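Local structure of aldehyde dehydrogenase family protein (Pseudomonas syringae pv. tomato, 6X9L) at residues A[419-425]-A[441-447]; A[295-301]-A[397-403]; A[280-284]-A[314-318]; A[272-276]-A[306-311]. The protein oxidises long-chain aliphatic aldehydes, probably to the corresponding carboxylic acids, using NAD+ as the electron acceptor. The protein carries 1 engineered substitution. All blocks are in the same frame, centred on the assembly; numbering follows the deposited sequence.

In the fold
All four contacts belong to the part of the enzyme built on the seven-stranded mixed sheet. Contact 2 joins neighbouring inner strands, and contact 1 joins the last two strands at one end of the sheet within this chain; their centres lie about 14 Å apart, with strand 263-266 between them. Contacts 3 and 4, centres about 11 Å apart, are two places along one helix pair, 272-284 with 304-316, which covers the face of the sheet bearing Met297 and Val299. Along the chain, helix 272-284, strand 296-300 and helix 304-316 come first, then strands 396-402, 422-424 and 442-445. Contact 2 touches both helix contacts. Contact 1 is the one that reaches the bound NAD, through Leu419.

Contact 1. Residues A[419-425]-A[441-447]; sequences LGAHVQG and GQVHLNY
Asn446 N gives Val423 O the straightest backbone bond between these two parallel strands, at 2.9 Å. Val423 N turns back to His444 O, also at 2.9 Å, and His444 N reaches Ala421 O at 3.0 Å. Beyond the strand end, the Asn446 side chain takes over: OD1 receives Gly425 N at 3.0 Å in the plane of the amide, on a lone pair, while ND2 returns a weak bond to Gly425 O. Next comes a stack. The Gln424 chain bends at its second torsion (chi2 -39°), which lays its amide flat over one face of the Tyr447 ring, planes 7° apart; Asn264 binds both Gln424 NE2 and Tyr447 OH. The His422 and His444 rings are nearly parallel but slid apart, so that His444 CB, rather than its ring, sits over the His422 face, 4.0 Å from the centroid. On the other side of the sheet, Val423 CG2 meets Val443 CG1 and Val423 CB meets Leu445 CD2, under helix 428-435 of this beta-alpha-beta unit; Leu419 touches NAD. Main-chain bonds and the Asn446 amide fix the pairing, and the backbone of 442-444 carries the sheet on into the second subunit.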
loop_
_atom_site.group_PDB
_atom_site.type_symbol
_atom_site.label_atom_id
_atom_site.label_comp_id
_atom_site.label_asym_id
_atom_site.label_seq_id
_atom_site.Cartn_x
_atom_site.Cartn_y
_atom_site.Cartn_z
ATOM N N LEU A 419 -8.248 4.766 -13.595
ATOM C CA LEU A 419 -7.085 5.637 -13.506
ATOM C C LEU A 419 -7.479 7.104 -13.660
ATOM O O LEU A 419 -7.037 7.962 -12.878
ATOM C CB LEU A 419 -6.045 5.239 -14.554
ATOM C CG LEU A 419 -4.812 6.135 -14.562
ATOM C CD1 LEU A 419 -3.905 5.808 -13.383
ATOM C CD2 LEU A 419 -4.075 6.000 -15.875
ATOM N N GLY A 420 -8.307 7.407 -14.660
ATOM C CA GLY A 420 -8.789 8.744 -14.909
ATOM C C GLY A 420 -10.159 8.733 -15.559
ATOM O O GLY A 420 -10.767 7.676 -15.734
ATOM N N ALA A 421 -10.642 9.919 -15.931
ATOM C CA ALA A 421 -12.004 10.106 -16.413
ATOM C C ALA A 421 -12.194 11.573 -16.784
ATOM O O ALA A 421 -11.512 12.456 -16.253
ATOM C CB ALA A 421 -13.029 9.689 -15.357
ATOM N N HIS A 422 -13.163 11.824 -17.677
ATOM C CA HIS A 422 -13.471 13.159 -18.178
ATOM C C HIS A 422 -14.974 13.429 -18.173
ATOM O O HIS A 422 -15.778 12.543 -18.473
ATOM C CB HIS A 422 -12.929 13.331 -19.588
ATOM C CG HIS A 422 -11.453 13.552 -19.633
ATOM N ND1 HIS A 422 -10.893 14.782 -19.902
ATOM C CD2 HIS A 422 -10.419 12.700 -19.433
ATOM C CE1 HIS A 422 -9.576 14.676 -19.865
ATOM N NE2 HIS A 422 -9.264 13.425 -19.583
ATOM N N VAL A 423 -15.363 14.662 -17.853
ATOM C CA VAL A 423 -16.761 15.061 -17.909
ATOM C C VAL A 423 -16.857 16.369 -18.682
ATOM O O VAL A 423 -16.079 17.303 -18.438
ATOM C CB VAL A 423 -17.378 15.206 -16.509
ATOM C CG1 VAL A 423 -18.846 15.607 -16.611
ATOM C CG2 VAL A 423 -17.268 13.892 -15.758
ATOM N N GLN A 424 -17.780 16.408 -19.651
ATOM C CA GLN A 424 -18.123 17.599 -20.420
ATOM C C GLN A 424 -19.549 17.993 -20.064
ATOM O O GLN A 424 -20.462 17.162 -20.129
ATOM C CB GLN A 424 -18.008 17.352 -21.922
ATOM C CG GLN A 424 -16.707 16.728 -22.357
ATOM C CD GLN A 424 -15.520 17.276 -21.603
ATOM O OE1 GLN A 424 -15.488 18.458 -21.226
ATOM N NE2 GLN A 424 -14.531 16.407 -21.354
ATOM N N GLY A 425 -19.735 19.245 -19.684
ATOM C CA GLY A 425 -21.043 19.701 -19.279
ATOM C C GLY A 425 -21.080 21.205 -19.128
ATOM O O GLY A 425 -20.074 21.819 -18.754
ATOM N N GLY A 441 -9.219 7.851 -10.061
ATOM C CA GLY A 441 -8.371 8.680 -9.228
ATOM C C GLY A 441 -8.390 10.139 -9.628
ATOM O O GLY A 441 -8.198 11.023 -8.783
ATOM N N GLN A 442 -8.621 10.420 -10.910
ATOM C CA GLN A 442 -8.811 11.788 -11.353
ATOM C C GLN A 442 -10.021 11.884 -12.270
ATOM O O GLN A 442 -10.256 11.002 -13.102
ATOM C CB GLN A 442 -7.564 12.319 -12.049
ATOM C CG GLN A 442 -6.483 12.726 -11.090
ATOM C CD GLN A 442 -5.379 13.489 -11.791
ATOM O OE1 GLN A 442 -5.386 13.596 -13.003
ATOM N NE2 GLN A 442 -4.432 14.030 -11.026
ATOM N N VAL A 443 -10.793 12.955 -12.097
ATOM C CA VAL A 443 -11.851 13.327 -13.026
ATOM C C VAL A 443 -11.602 14.765 -13.453
ATOM O O VAL A 443 -11.371 15.633 -12.603
ATOM C CB VAL A 443 -13.254 13.186 -12.406
ATOM C CG1 VAL A 443 -14.313 13.261 -13.491
ATOM C CG2 VAL A 443 -13.370 11.892 -11.562
ATOM N N HIS A 444 -11.647 15.007 -14.764
ATOM C CA HIS A 444 -11.311 16.292 -15.369
ATOM C C HIS A 444 -12.547 16.912 -16.005
ATOM O O HIS A 444 -13.181 16.298 -16.870
ATOM C CB HIS A 444 -10.221 16.134 -16.430
ATOM C CG HIS A 444 -8.915 15.642 -15.892
ATOM N ND1 HIS A 444 -7.759 16.394 -15.929
ATOM C CD2 HIS A 444 -8.575 14.462 -15.317
ATOM C CE1 HIS A 444 -6.769 15.701 -15.395
ATOM N NE2 HIS A 444 -7.240 14.531 -15.008
ATOM N N LEU A 445 -12.844 18.150 -15.619
ATOM C CA LEU A 445 -14.062 18.838 -16.028
ATOM C C LEU A 445 -13.761 19.843 -17.131
ATOM O O LEU A 445 -12.940 20.752 -16.941
ATOM C CB LEU A 445 -14.676 19.551 -14.835
ATOM C CG LEU A 445 -14.854 18.673 -13.612
ATOM C CD1 LEU A 445 -15.505 19.493 -12.526
ATOM C CD2 LEU A 445 -15.713 17.466 -13.961
ATOM N N ASN A 446 -14.439 19.694 -18.271
ATOM C CA ASN A 446 -14.329 20.642 -19.380
ATOM C C ASN A 446 -12.864 20.964 -19.698
ATOM O O ASN A 446 -12.470 22.122 -19.857
ATOM C CB ASN A 446 -15.119 21.916 -19.070
ATOM C CG ASN A 446 -16.587 21.640 -18.803
ATOM O OD1 ASN A 446 -17.239 20.903 -19.541
ATOM N ND2 ASN A 446 -17.110 22.223 -17.733
ATOM N N TYR A 447 -12.047 19.918 -19.752
ATOM C CA TYR A 447 -10.671 19.960 -20.240
ATOM C C TYR A 447 -9.817 20.971 -19.490
ATOM O O TYR A 447 -9.191 21.853 -20.103
ATOM C CB TYR A 447 -10.666 20.229 -21.743
ATOM C CG TYR A 447 -11.519 19.223 -22.489
ATOM C CD1 TYR A 447 -11.171 17.882 -22.538
ATOM C CD2 TYR A 447 -12.696 19.610 -23.120
ATOM C CE1 TYR A 447 -11.961 16.952 -23.199
ATOM C CE2 TYR A 447 -13.488 18.686 -23.795
ATOM C CZ TYR A 447 -13.121 17.360 -23.825
ATOM O OH TYR A 447 -13.918 16.449 -24.491
#

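Contact 2. Residues A[295-301]-A[397-403]; sequences TRMIVPR and LCLIAYD
Tyr402 and Pro300 lie side by side and point the same way, closing the end of a parallel strand pair inside the seven-stranded sheet of this aldehyde dehydrogenase. The tyrosine CG takes the crowded position between backbone N and carbonyl carbon (chi1 70°), which swings the ring back over the neighbouring strand: one face covers Pro300, whose CA is 3.9 Å from the ring centroid in a CH-pi contact. Ile298 CG2 comes up to the edge of the same ring, and Tyr402 OH hydrogen-bonds to Leu266 O. On this side, which packs under helix 405-413, Ile400 CD1 packs on CB and CG of Arg296, whose guanidinium goes on to Lys261 O. The other side faces helix 272-284. There Met297 and Leu399 run alongside each other, Met297 CB 3.8 Å from Leu399 CD1, and Leu397 CD1 lies 4.0 Å from Met297 CB. Holding all this in register is an alternating series of backbone bonds, from Cys398 N to Thr295 O through Met297 N to Cys398 O (2.8 Å) and on to Arg301 N with Tyr402 O. Arg301 then folds over Ala401: the Ala401 CB lies over the centre of one guanidinium face, 3.7 Å from CZ, while at its edge NH1 faces both Asp403 oxygens, 2.7 Å from OD2 in a salt bridge and weakly hydrogen-bonded to OD1.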
loop_
_atom_site.group_PDB
_atom_site.type_symbol
_atom_site.label_atom_id
_atom_site.label_comp_id
_atom_site.label_asym_id
_atom_site.label_seq_id
_atom_site.Cartn_x
_atom_site.Cartn_y
_atom_site.Cartn_z
ATOM N N THR A 295 -10.332 7.231 -23.834
ATOM C CA THR A 295 -10.554 6.436 -25.036
ATOM C C THR A 295 -11.956 5.828 -25.144
ATOM O O THR A 295 -12.236 5.132 -26.130
ATOM C CB THR A 295 -9.521 5.318 -25.090
ATOM O OG1 THR A 295 -9.482 4.686 -23.811
ATOM C CG2 THR A 295 -8.160 5.880 -25.407
ATOM N N ARG A 296 -12.824 6.041 -24.158
ATOM C CA ARG A 296 -14.245 5.707 -24.258
ATOM C C ARG A 296 -15.027 7.006 -24.107
ATOM O O ARG A 296 -15.115 7.551 -23.001
ATOM C CB ARG A 296 -14.671 4.697 -23.187
ATOM C CG ARG A 296 -14.137 3.290 -23.372
ATOM C CD ARG A 296 -13.822 2.650 -22.043
ATOM N NE ARG A 296 -15.025 2.316 -21.299
ATOM C CZ ARG A 296 -15.301 2.740 -20.068
ATOM N NH1 ARG A 296 -14.456 3.511 -19.404
ATOM N NH2 ARG A 296 -16.432 2.370 -19.490
ATOM N N MET A 297 -15.575 7.508 -25.216
ATOM C CA MET A 297 -16.352 8.745 -25.222
ATOM C C MET A 297 -17.832 8.391 -25.135
ATOM O O MET A 297 -18.367 7.715 -26.027
ATOM C CB MET A 297 -16.055 9.577 -26.470
ATOM C CG MET A 297 -16.662 10.956 -26.430
ATOM S SD MET A 297 -16.388 11.918 -27.930
ATOM C CE MET A 297 -14.808 12.690 -27.541
ATOM N N ILE A 298 -18.488 8.850 -24.072
ATOM C CA ILE A 298 -19.835 8.409 -23.718
ATOM C C ILE A 298 -20.789 9.583 -23.920
ATOM O O ILE A 298 -20.638 10.641 -23.288
ATOM C CB ILE A 298 -19.875 7.865 -22.285
ATOM C CG1 ILE A 298 -18.881 6.703 -22.186
ATOM C CG2 ILE A 298 -21.269 7.401 -21.913
ATOM C CD1 ILE A 298 -18.383 6.437 -20.788
ATOM N N VAL A 299 -21.763 9.396 -24.811
ATOM C CA VAL A 299 -22.543 10.508 -25.357
ATOM C C VAL A 299 -23.989 10.078 -25.519
ATOM O O VAL A 299 -24.297 8.886 -25.657
ATOM C CB VAL A 299 -21.977 10.978 -26.719
ATOM C CG1 VAL A 299 -20.568 11.530 -26.558
ATOM C CG2 VAL A 299 -21.959 9.831 -27.714
ATOM N N PRO A 300 -24.914 11.050 -25.487
ATOM C CA PRO A 300 -26.349 10.741 -25.643
ATOM C C PRO A 300 -26.661 10.104 -26.990
ATOM O O PRO A 300 -26.167 10.537 -28.030
ATOM C CB PRO A 300 -27.024 12.114 -25.515
ATOM C CG PRO A 300 -26.054 12.952 -24.760
ATOM C CD PRO A 300 -24.687 12.469 -25.156
ATOM N N ARG A 301 -27.517 9.080 -26.970
ATOM C CA ARG A 301 -27.770 8.321 -28.193
ATOM C C ARG A 301 -28.249 9.236 -29.307
ATOM O O ARG A 301 -27.758 9.175 -30.441
ATOM C CB ARG A 301 -28.794 7.215 -27.937
ATOM C CG ARG A 301 -29.029 6.279 -29.123
ATOM C CD ARG A 301 -29.721 4.981 -28.684
ATOM N NE ARG A 301 -28.761 3.902 -28.403
ATOM C CZ ARG A 301 -28.427 3.470 -27.186
ATOM N NH1 ARG A 301 -28.977 4.019 -26.114
ATOM N NH2 ARG A 301 -27.542 2.487 -27.035
ATOM N N LEU A 397 -10.320 5.284 -30.551
ATOM C CA LEU A 397 -11.330 5.889 -29.702
ATOM C C LEU A 397 -12.652 5.166 -29.919
ATOM O O LEU A 397 -13.048 4.930 -31.065
ATOM C CB LEU A 397 -11.468 7.382 -30.008
ATOM C CG LEU A 397 -12.675 8.121 -29.408
ATOM C CD1 LEU A 397 -12.640 8.058 -27.890
ATOM C CD2 LEU A 397 -12.733 9.556 -29.879
ATOM N N CYS A 398 -13.317 4.807 -28.817
ATOM C CA CYS A 398 -14.632 4.180 -28.846
ATOM C C CYS A 398 -15.709 5.200 -28.522
ATOM O O CYS A 398 -15.560 6.005 -27.601
ATOM C CB CYS A 398 -14.721 3.019 -27.853
ATOM S SG CYS A 398 -13.815 1.555 -28.364
ATOM N N LEU A 399 -16.790 5.156 -29.293
ATOM C CA LEU A 399 -17.983 5.962 -29.071
ATOM C C LEU A 399 -19.078 5.058 -28.520
ATOM O O LEU A 399 -19.397 4.034 -29.131
ATOM C CB LEU A 399 -18.438 6.607 -30.378
ATOM C CG LEU A 399 -17.975 8.017 -30.737
ATOM C CD1 LEU A 399 -16.726 8.424 -29.987
ATOM C CD2 LEU A 399 -17.753 8.101 -32.239
ATOM N N ILE A 400 -19.646 5.433 -27.374
ATOM C CA ILE A 400 -20.681 4.645 -26.701
ATOM C C ILE A 400 -21.880 5.536 -26.396
ATOM O O ILE A 400 -21.722 6.662 -25.905
ATOM C CB ILE A 400 -20.159 4.011 -25.398
ATOM C CG1 ILE A 400 -18.964 3.102 -25.679
ATOM C CG2 ILE A 400 -21.287 3.278 -24.660
ATOM C CD1 ILE A 400 -18.164 2.780 -24.440
ATOM N N ALA A 401 -23.080 5.024 -26.669
ATOM C CA ALA A 401 -24.308 5.786 -26.499
ATOM C C ALA A 401 -24.957 5.470 -25.161
ATOM O O ALA A 401 -24.799 4.372 -24.618
ATOM C CB ALA A 401 -25.303 5.485 -27.621
ATOM N N TYR A 402 -25.704 6.445 -24.644
ATOM C CA TYR A 402 -26.468 6.274 -23.417
ATOM C C TYR A 402 -27.830 6.962 -23.541
ATOM O O TYR A 402 -28.005 7.903 -24.320
ATOM C CB TYR A 402 -25.674 6.792 -22.205
ATOM C CG TYR A 402 -25.497 8.301 -22.123
ATOM C CD1 TYR A 402 -26.553 9.129 -21.736
ATOM C CD2 TYR A 402 -24.264 8.899 -22.387
ATOM C CE1 TYR A 402 -26.396 10.505 -21.645
ATOM C CE2 TYR A 402 -24.099 10.283 -22.294
ATOM C CZ TYR A 402 -25.165 11.076 -21.920
ATOM O OH TYR A 402 -25.019 12.442 -21.809
ATOM N N ASP A 403 -28.800 6.476 -22.762
ATOM C CA ASP A 403 -30.159 7.003 -22.772
ATOM C C ASP A 403 -30.535 7.780 -21.520
ATOM O O ASP A 403 -31.570 8.451 -21.526
ATOM C CB ASP A 403 -31.172 5.864 -22.943
ATOM C CG ASP A 403 -30.955 5.066 -24.216
ATOM O OD1 ASP A 403 -30.998 5.659 -25.325
ATOM O OD2 ASP A 403 -30.742 3.835 -24.101
#

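Contact 3. Residues A[280-284]-A[314-318]; sequences VMAAF and TAGTI
Phe284 and Ile318 supply the main apolar contact: the isoleucine crosses the phenyl ring at about a right angle and sets CD1 at the ring's edge, near its plane, 3.6 Å from CD2. Ala315 CB approaches the same edge from the helix, 4.3 Å from Phe284 CE2. Met281, bent at chi2 and chi3, also turns its methyl toward the tip of Ile318, but the modelled approach is too close to be trusted in detail. A mixed contact lies one turn up, where the Val280 side chain crosses Thr314 obliquely and packs CB against OG1 at 3.5 Å. With chi1 at 59°, that hydroxyl stands between the threonine backbone N and carbonyl carbon, where it also bonds to Leu310 O one turn back in its own helix. Two bonds inside segment 314-318 shape its end: Thr317 OG1 donates to Thr314 O at 3.1 Å, and Ile318 N to Ala315 O at 3.0 Å, a turn that brings Ile318 round to face the other helix. Val280 and Phe284 also touch Leu397 of strand 396-402. This is the layered packing of an alpha/beta fold, two neighbouring helices packed together over one face of the sheet.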
loop_
_atom_site.group_PDB
_atom_site.type_symbol
_atom_site.label_atom_id
_atom_site.label_comp_id
_atom_site.label_asym_id
_atom_site.label_seq_id
_atom_site.Cartn_x
_atom_site.Cartn_y
_atom_site.Cartn_z
ATOM N N VAL A 280 -11.362 13.958 -28.684
ATOM C CA VAL A 280 -10.615 13.172 -29.667
ATOM C C VAL A 280 -9.129 13.477 -29.565
ATOM O O VAL A 280 -8.287 12.570 -29.514
ATOM C CB VAL A 280 -11.137 13.452 -31.087
ATOM C CG1 VAL A 280 -10.280 12.741 -32.109
ATOM C CG2 VAL A 280 -12.610 13.048 -31.226
ATOM N N MET A 281 -8.784 14.764 -29.547
ATOM C CA MET A 281 -7.394 15.147 -29.342
ATOM C C MET A 281 -6.852 14.579 -28.031
ATOM O O MET A 281 -5.728 14.073 -27.984
ATOM C CB MET A 281 -7.264 16.668 -29.385
ATOM C CG MET A 281 -7.566 17.265 -30.747
ATOM S SD MET A 281 -6.482 16.617 -32.048
ATOM C CE MET A 281 -7.286 15.086 -32.513
ATOM N N ALA A 282 -7.643 14.627 -26.963
ATOM C CA ALA A 282 -7.200 14.030 -25.706
ATOM C C ALA A 282 -6.998 12.525 -25.845
ATOM O O ALA A 282 -6.014 11.978 -25.347
ATOM C CB ALA A 282 -8.207 14.328 -24.590
ATOM N N ALA A 283 -7.924 11.835 -26.502
ATOM C CA ALA A 283 -7.778 10.393 -26.629
ATOM C C ALA A 283 -6.498 10.041 -27.379
ATOM O O ALA A 283 -5.820 9.069 -27.033
ATOM C CB ALA A 283 -9.007 9.794 -27.318
ATOM N N PHE A 284 -6.133 10.836 -28.391
ATOM C CA PHE A 284 -5.031 10.516 -29.296
ATOM C C PHE A 284 -3.726 11.225 -28.936
ATOM O O PHE A 284 -2.759 11.126 -29.699
ATOM C CB PHE A 284 -5.399 10.856 -30.755
ATOM C CG PHE A 284 -6.540 10.029 -31.335
ATOM C CD1 PHE A 284 -6.999 8.882 -30.696
ATOM C CD2 PHE A 284 -7.141 10.403 -32.529
ATOM C CE1 PHE A 284 -8.046 8.127 -31.233
ATOM C CE2 PHE A 284 -8.187 9.656 -33.064
ATOM C CZ PHE A 284 -8.632 8.508 -32.418
ATOM N N THR A 314 -12.267 15.716 -36.820
ATOM C CA THR A 314 -11.048 16.129 -36.134
ATOM C C THR A 314 -9.941 15.097 -36.282
ATOM O O THR A 314 -8.762 15.466 -36.381
ATOM C CB THR A 314 -11.335 16.414 -34.664
ATOM O OG1 THR A 314 -11.869 15.244 -34.056
ATOM C CG2 THR A 314 -12.362 17.538 -34.543
ATOM N N ALA A 315 -10.295 13.811 -36.336
ATOM C CA ALA A 315 -9.292 12.787 -36.610
ATOM C C ALA A 315 -8.608 13.039 -37.949
ATOM O O ALA A 315 -7.375 13.053 -38.031
ATOM C CB ALA A 315 -9.927 11.398 -36.579
ATOM N N GLY A 316 -9.394 13.262 -39.006
ATOM C CA GLY A 316 -8.862 13.429 -40.353
ATOM C C GLY A 316 -7.908 14.595 -40.524
ATOM O O GLY A 316 -7.196 14.654 -41.534
ATOM N N THR A 317 -7.872 15.519 -39.573
ATOM C CA THR A 317 -6.999 16.671 -39.669
ATOM C C THR A 317 -5.762 16.534 -38.796
ATOM O O THR A 317 -5.007 17.497 -38.654
ATOM C CB THR A 317 -7.771 17.927 -39.295
ATOM O OG1 THR A 317 -7.814 18.040 -37.873
ATOM C CG2 THR A 317 -9.185 17.820 -39.808
ATOM N N ILE A 318 -5.530 15.374 -38.203
ATOM C CA ILE A 318 -4.288 15.172 -37.466
ATOM C C ILE A 318 -3.174 14.838 -38.451
ATOM O O ILE A 318 -3.294 13.913 -39.269
ATOM C CB ILE A 318 -4.437 14.072 -36.405
ATOM C CG1 ILE A 318 -5.807 14.138 -35.731
ATOM C CG2 ILE A 318 -3.366 14.238 -35.348
ATOM C CD1 ILE A 318 -5.936 13.187 -34.551
#

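Contact 4. Residues A[272-276]-A[306-311]; sequences FANAV and EVEALA
CD2 of the Phe272 ring lies 3.9 Å from Val307 CG1, neither squarely over a face nor at an edge, and the ring also touches Leu266, Val299 and Pro300 of the strands beneath. The other flat group, the carboxylate of Glu306, comes past the root of the phenylalanine with OE1 3.9 Å from Phe272 CB, while its OE2 forms a salt bridge with Arg303. Both belong to a helix pair lying on one face of the sheet of this alpha/beta fold; the segment axes approach to 9.6 Å and cross at -48°. Val276 fills the middle. With CG1 opposite the backbone N (chi1 171°), the valine splits its methyls between two neighbours: CG1 packs on Leu310 CB and CG2 on Val307 CB, each at 3.7 Å, with both partner side chains running roughly perpendicular to the valine. Val307 also touches Val299 and Leu399, joining the helix pair to two adjacent strands of the sheet. Apolar packing thus carries the crossing, and each helix keeps its backbone bonds to itself, as in Leu310 N to Glu306 O. On the side where Ala273 is exposed, Leu310 spreads its methyls over the backbone of the other helix: CD1 is 4.0 Å from Phe272 O, and CD2 is 4.1 Å from Ala273 CA.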
loop_
_atom_site.group_PDB
_atom_site.type_symbol
_atom_site.label_atom_id
_atom_site.label_comp_id
_atom_site.label_asym_id
_atom_site.label_seq_id
_atom_site.Cartn_x
_atom_site.Cartn_y
_atom_site.Cartn_z
ATOM N N PHE A 272 -21.554 20.221 -27.986
ATOM C CA PHE A 272 -20.992 19.048 -28.682
ATOM C C PHE A 272 -20.009 19.465 -29.762
ATOM O O PHE A 272 -18.956 18.888 -29.833
ATOM C CB PHE A 272 -22.126 18.150 -29.164
ATOM C CG PHE A 272 -22.636 17.220 -28.097
ATOM C CD1 PHE A 272 -23.568 17.643 -27.177
ATOM C CD2 PHE A 272 -22.146 15.934 -27.988
ATOM C CE1 PHE A 272 -24.015 16.795 -26.189
ATOM C CE2 PHE A 272 -22.604 15.085 -27.005
ATOM C CZ PHE A 272 -23.537 15.519 -26.109
ATOM N N ALA A 273 -20.297 20.511 -30.509
ATOM C CA ALA A 273 -19.356 20.931 -31.563
ATOM C C ALA A 273 -18.013 21.320 -30.948
ATOM O O ALA A 273 -17.019 21.031 -31.553
ATOM C CB ALA A 273 -19.947 22.087 -32.302
ATOM N N ASN A 274 -18.005 21.998 -29.811
ATOM C CA ASN A 274 -16.723 22.412 -29.207
ATOM C C ASN A 274 -16.168 21.366 -28.247
ATOM O O ASN A 274 -15.044 21.545 -27.844
ATOM C CB ASN A 274 -16.846 23.733 -28.465
ATOM C CG ASN A 274 -16.970 24.892 -29.419
ATOM O OD1 ASN A 274 -17.223 26.012 -29.010
ATOM N ND2 ASN A 274 -16.787 24.627 -30.695
ATOM N N ALA A 275 -16.924 20.339 -27.882
ATOM C CA ALA A 275 -16.376 19.383 -26.897
ATOM C C ALA A 275 -15.904 18.079 -27.535
ATOM O O ALA A 275 -15.062 17.450 -26.959
ATOM C CB ALA A 275 -17.363 19.138 -25.789
ATOM N N VAL A 276 -16.459 17.677 -28.667
ATOM C CA VAL A 276 -16.018 16.393 -29.273
ATOM C C VAL A 276 -14.576 16.480 -29.774
ATOM O O VAL A 276 -13.835 15.555 -29.560
ATOM C CB VAL A 276 -16.978 15.911 -30.366
ATOM C CG1 VAL A 276 -16.401 14.731 -31.101
ATOM C CG2 VAL A 276 -18.323 15.554 -29.792
ATOM N N GLU A 306 -24.054 12.989 -34.681
ATOM C CA GLU A 306 -23.338 14.257 -34.716
ATOM C C GLU A 306 -21.905 14.104 -34.206
ATOM O O GLU A 306 -20.963 14.627 -34.815
ATOM C CB GLU A 306 -24.089 15.309 -33.906
ATOM C CG GLU A 306 -23.540 16.705 -34.105
ATOM C CD GLU A 306 -24.263 17.761 -33.288
ATOM O OE1 GLU A 306 -23.569 18.681 -32.801
ATOM O OE2 GLU A 306 -25.510 17.686 -33.138
ATOM N N VAL A 307 -21.715 13.391 -33.088
ATOM C CA VAL A 307 -20.365 13.260 -32.539
ATOM C C VAL A 307 -19.512 12.369 -33.434
ATOM O O VAL A 307 -18.312 12.615 -33.601
ATOM C CB VAL A 307 -20.383 12.757 -31.074
ATOM C CG1 VAL A 307 -21.772 12.890 -30.446
ATOM C CG2 VAL A 307 -19.862 11.345 -30.965
ATOM N N GLU A 308 -20.111 11.332 -34.033
ATOM C CA GLU A 308 -19.391 10.541 -35.028
ATOM C C GLU A 308 -18.786 11.443 -36.098
ATOM O O GLU A 308 -17.567 11.445 -36.311
ATOM C CB GLU A 308 -20.313 9.502 -35.664
ATOM C CG GLU A 308 -20.535 8.253 -34.838
ATOM C CD GLU A 308 -21.499 7.291 -35.517
ATOM O OE1 GLU A 308 -21.975 7.617 -36.631
ATOM O OE2 GLU A 308 -21.780 6.213 -34.954
ATOM N N ALA A 309 -19.630 12.242 -36.766
ATOM C CA ALA A 309 -19.141 13.166 -37.788
ATOM C C ALA A 309 -18.046 14.077 -37.243
ATOM O O ALA A 309 -17.030 14.314 -37.909
ATOM C CB ALA A 309 -20.299 13.997 -38.331
ATOM N N LEU A 310 -18.243 14.606 -36.035
ATOM C CA LEU A 310 -17.261 15.512 -35.456
ATOM C C LEU A 310 -15.952 14.803 -35.152
ATOM O O LEU A 310 -14.886 15.427 -35.197
ATOM C CB LEU A 310 -17.830 16.135 -34.190
ATOM C CG LEU A 310 -18.921 17.161 -34.454
ATOM C CD1 LEU A 310 -19.915 17.196 -33.288
ATOM C CD2 LEU A 310 -18.260 18.513 -34.664
ATOM N N ALA A 311 -16.010 13.506 -34.838
ATOM C CA ALA A 311 -14.802 12.759 -34.492
ATOM C C ALA A 311 -13.996 12.403 -35.738
ATOM O O ALA A 311 -12.769 12.565 -35.764
ATOM C CB ALA A 311 -15.167 11.498 -33.703
#